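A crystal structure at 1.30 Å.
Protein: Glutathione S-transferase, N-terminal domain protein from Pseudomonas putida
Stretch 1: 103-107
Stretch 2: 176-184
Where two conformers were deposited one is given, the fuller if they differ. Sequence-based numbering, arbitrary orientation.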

# COMPACT_ATOMS: atom_id res chain seq x y z
N GLN A 103 18.23 5.38 -7.68
CA GLN A 103 17.44 6.04 -8.71
C GLN A 103 15.96 6.03 -8.35
O GLN A 103 15.46 5.09 -7.74
CB GLN A 103 17.61 5.29 -10.04
CG GLN A 103 19.03 5.29 -10.58
CD GLN A 103 19.12 4.57 -11.92
OE1 GLN A 103 18.38 4.88 -12.84
NE2 GLN A 103 20.01 3.60 -12.02
N LEU A 104 15.26 7.09 -8.75
CA LEU A 104 13.80 7.16 -8.75
C LEU A 104 13.18 7.24 -7.37
O LEU A 104 11.98 7.02 -7.19
CB LEU A 104 13.19 6.05 -9.61
CG LEU A 104 13.63 6.14 -11.09
CD1 LEU A 104 13.22 4.91 -11.85
CD2 LEU A 104 13.05 7.34 -11.80
N LEU A 105 13.99 7.65 -6.41
CA LEU A 105 13.50 8.02 -5.08
C LEU A 105 14.51 9.03 -4.56
O LEU A 105 15.67 8.69 -4.36
CB LEU A 105 13.39 6.82 -4.15
CG LEU A 105 12.91 7.07 -2.71
CD1 LEU A 105 11.57 7.79 -2.67
CD2 LEU A 105 12.84 5.76 -1.93
N SER A 106 14.08 10.26 -4.37
CA SER A 106 14.99 11.35 -4.03
C SER A 106 15.80 11.07 -2.79
O SER A 106 15.29 10.51 -1.83
CB SER A 106 14.20 12.62 -3.78
OG SER A 106 15.06 13.73 -3.56
N GLN A 107 17.05 11.53 -2.83
CA GLN A 107 17.92 11.53 -1.66
C GLN A 107 17.63 12.71 -0.73
O GLN A 107 18.08 12.71 0.42
CB GLN A 107 19.41 11.58 -2.04
CG GLN A 107 19.84 10.75 -3.25
CD GLN A 107 20.30 9.35 -2.90
OE1 GLN A 107 20.92 9.13 -1.86
NE2 GLN A 107 19.99 8.39 -3.77
N GLU A 176 9.04 16.03 -7.23
CA GLU A 176 9.81 16.99 -8.03
C GLU A 176 10.56 16.36 -9.19
O GLU A 176 10.79 17.01 -10.21
CB GLU A 176 10.74 17.82 -7.14
CG GLU A 176 9.94 18.79 -6.26
CD GLU A 176 10.75 19.54 -5.22
OE1 GLU A 176 11.93 19.21 -4.99
OE2 GLU A 176 10.18 20.47 -4.60
N GLU A 177 10.94 15.09 -9.02
CA GLU A 177 11.52 14.30 -10.10
C GLU A 177 10.66 13.06 -10.34
O GLU A 177 10.02 12.54 -9.41
CB GLU A 177 12.95 13.86 -9.78
CG GLU A 177 13.97 14.98 -9.74
CD GLU A 177 13.93 15.77 -8.44
OE1 GLU A 177 13.89 17.01 -8.51
OE2 GLU A 177 13.92 15.15 -7.35
N TYR A 178 10.67 12.58 -11.58
CA TYR A 178 10.09 11.29 -11.93
C TYR A 178 10.54 10.26 -10.90
O TYR A 178 11.71 10.21 -10.52
CB TYR A 178 10.55 10.89 -13.33
CG TYR A 178 10.08 9.54 -13.83
CD1 TYR A 178 8.73 9.26 -13.99
CD2 TYR A 178 10.99 8.56 -14.20
CE1 TYR A 178 8.30 8.05 -14.51
CE2 TYR A 178 10.58 7.35 -14.72
CZ TYR A 178 9.23 7.09 -14.87
OH TYR A 178 8.79 5.89 -15.41
N SER A 179 9.61 9.44 -10.43
CA SER A 179 9.91 8.56 -9.30
C SER A 179 9.09 7.29 -9.33
O SER A 179 8.19 7.10 -10.16
CB SER A 179 9.59 9.29 -7.99
OG SER A 179 8.18 9.33 -7.74
N ILE A 180 9.40 6.43 -8.36
CA ILE A 180 8.61 5.23 -8.13
C ILE A 180 7.12 5.51 -7.89
O ILE A 180 6.30 4.61 -8.12
CB ILE A 180 9.19 4.35 -7.00
CG1 ILE A 180 9.26 5.08 -5.66
CG2 ILE A 180 10.52 3.78 -7.44
CD1 ILE A 180 9.76 4.18 -4.52
N ALA A 181 6.75 6.70 -7.41
CA ALA A 181 5.32 7.00 -7.27
C ALA A 181 4.63 7.04 -8.64
O ALA A 181 3.50 6.58 -8.78
CB ALA A 181 5.10 8.31 -6.52
N ASP A 182 5.28 7.63 -9.64
CA ASP A 182 4.72 7.66 -10.99
C ASP A 182 4.62 6.25 -11.56
O ASP A 182 3.62 5.89 -12.18
CB ASP A 182 5.54 8.54 -11.91
CG ASP A 182 5.76 9.92 -11.32
OD1 ASP A 182 4.77 10.66 -11.15
OD2 ASP A 182 6.91 10.25 -11.01
N ILE A 183 5.68 5.48 -11.36
CA ILE A 183 5.72 4.12 -11.87
C ILE A 183 4.61 3.26 -11.23
O ILE A 183 4.03 2.40 -11.88
CB ILE A 183 7.13 3.51 -11.67
CG1 ILE A 183 8.12 4.27 -12.57
CG2 ILE A 183 7.14 2.02 -11.98
CD1 ILE A 183 9.57 3.96 -12.27
N ALA A 184 4.29 3.53 -9.97
CA ALA A 184 3.22 2.78 -9.31
C ALA A 184 1.83 3.19 -9.81
O ALA A 184 0.95 2.35 -9.92
CB ALA A 184 3.29 3.00 -7.80

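The first turn of a helix takes its outside hydrogen-bond acceptor from a distant loop, and a single leucine, L104, supplies both that acceptor and most of the apolar contact around it. I180 N, at the start of the helix, donates to L104 O at 2.9 Å with an N-H...acceptor angle of 162°, a nearly straight bond. An amide in the first turn has no preceding helical carbonyl to use, so a carbonyl from another part of the chain can fill the vacancy. The same oxygen lies 3.3 Å from S179 CA, so the two backbones come close: L104 CA and S179 CA are 4.2 Å apart.

L104 has a positive phi, 70/21, a left-handed conformation that is uncommon for any residue with a CB. Its side chain leaves sideways to the second stretch, and with chi1 m and chi2 t it spreads its atoms over three neighbours. CD2 comes within 3.4 Å of Y178 CD2, meeting the ring obliquely; CD1 reaches I183 CD1 at 3.8 Å; CB packs against I180 CG2 at 4.1 Å. A leucine suits this place because its forked end meets the tyrosine with one methyl and the helix with the other. I180 and I183 present their own methyl groups to it, and both are buried. L105 adds a lighter contact, its CD2 4.3 Å from I180 CD1, so I180 has apolar neighbours at two successive residues of the loop.

The helix start is organised from within its own stretch. S179, the N-cap, uses a p rotamer that lets OG accept from A181 N at 3.0 Å, while S179 N donates to D182 OD2 at 2.9 Å. The two bonds fasten the cap residue to the first turn at two points: OG takes the amide of A181, and the S179 amide is taken by the carboxylate of D182. With A181 N satisfied by the cap and I180 N by L104, the beginning of the helix can be buried without leaving these amides unpaired. Further along, I183 N bonds to S179 O at 3.2 Å and A184 N to I180 O at 2.9 Å, as the regular helical pattern takes over.

Toward S106 the contact thins. E177 points its CA-to-CB bond toward the loop, yet S106 OG and E177 OE2 remain 4.2 Å apart, a polar proximity at an exposed margin. The rule to read here is economical: cap the helix locally, give its first free amide one well-aimed carbonyl, and let the residue carrying that carbonyl pack its side chain beside the same turn.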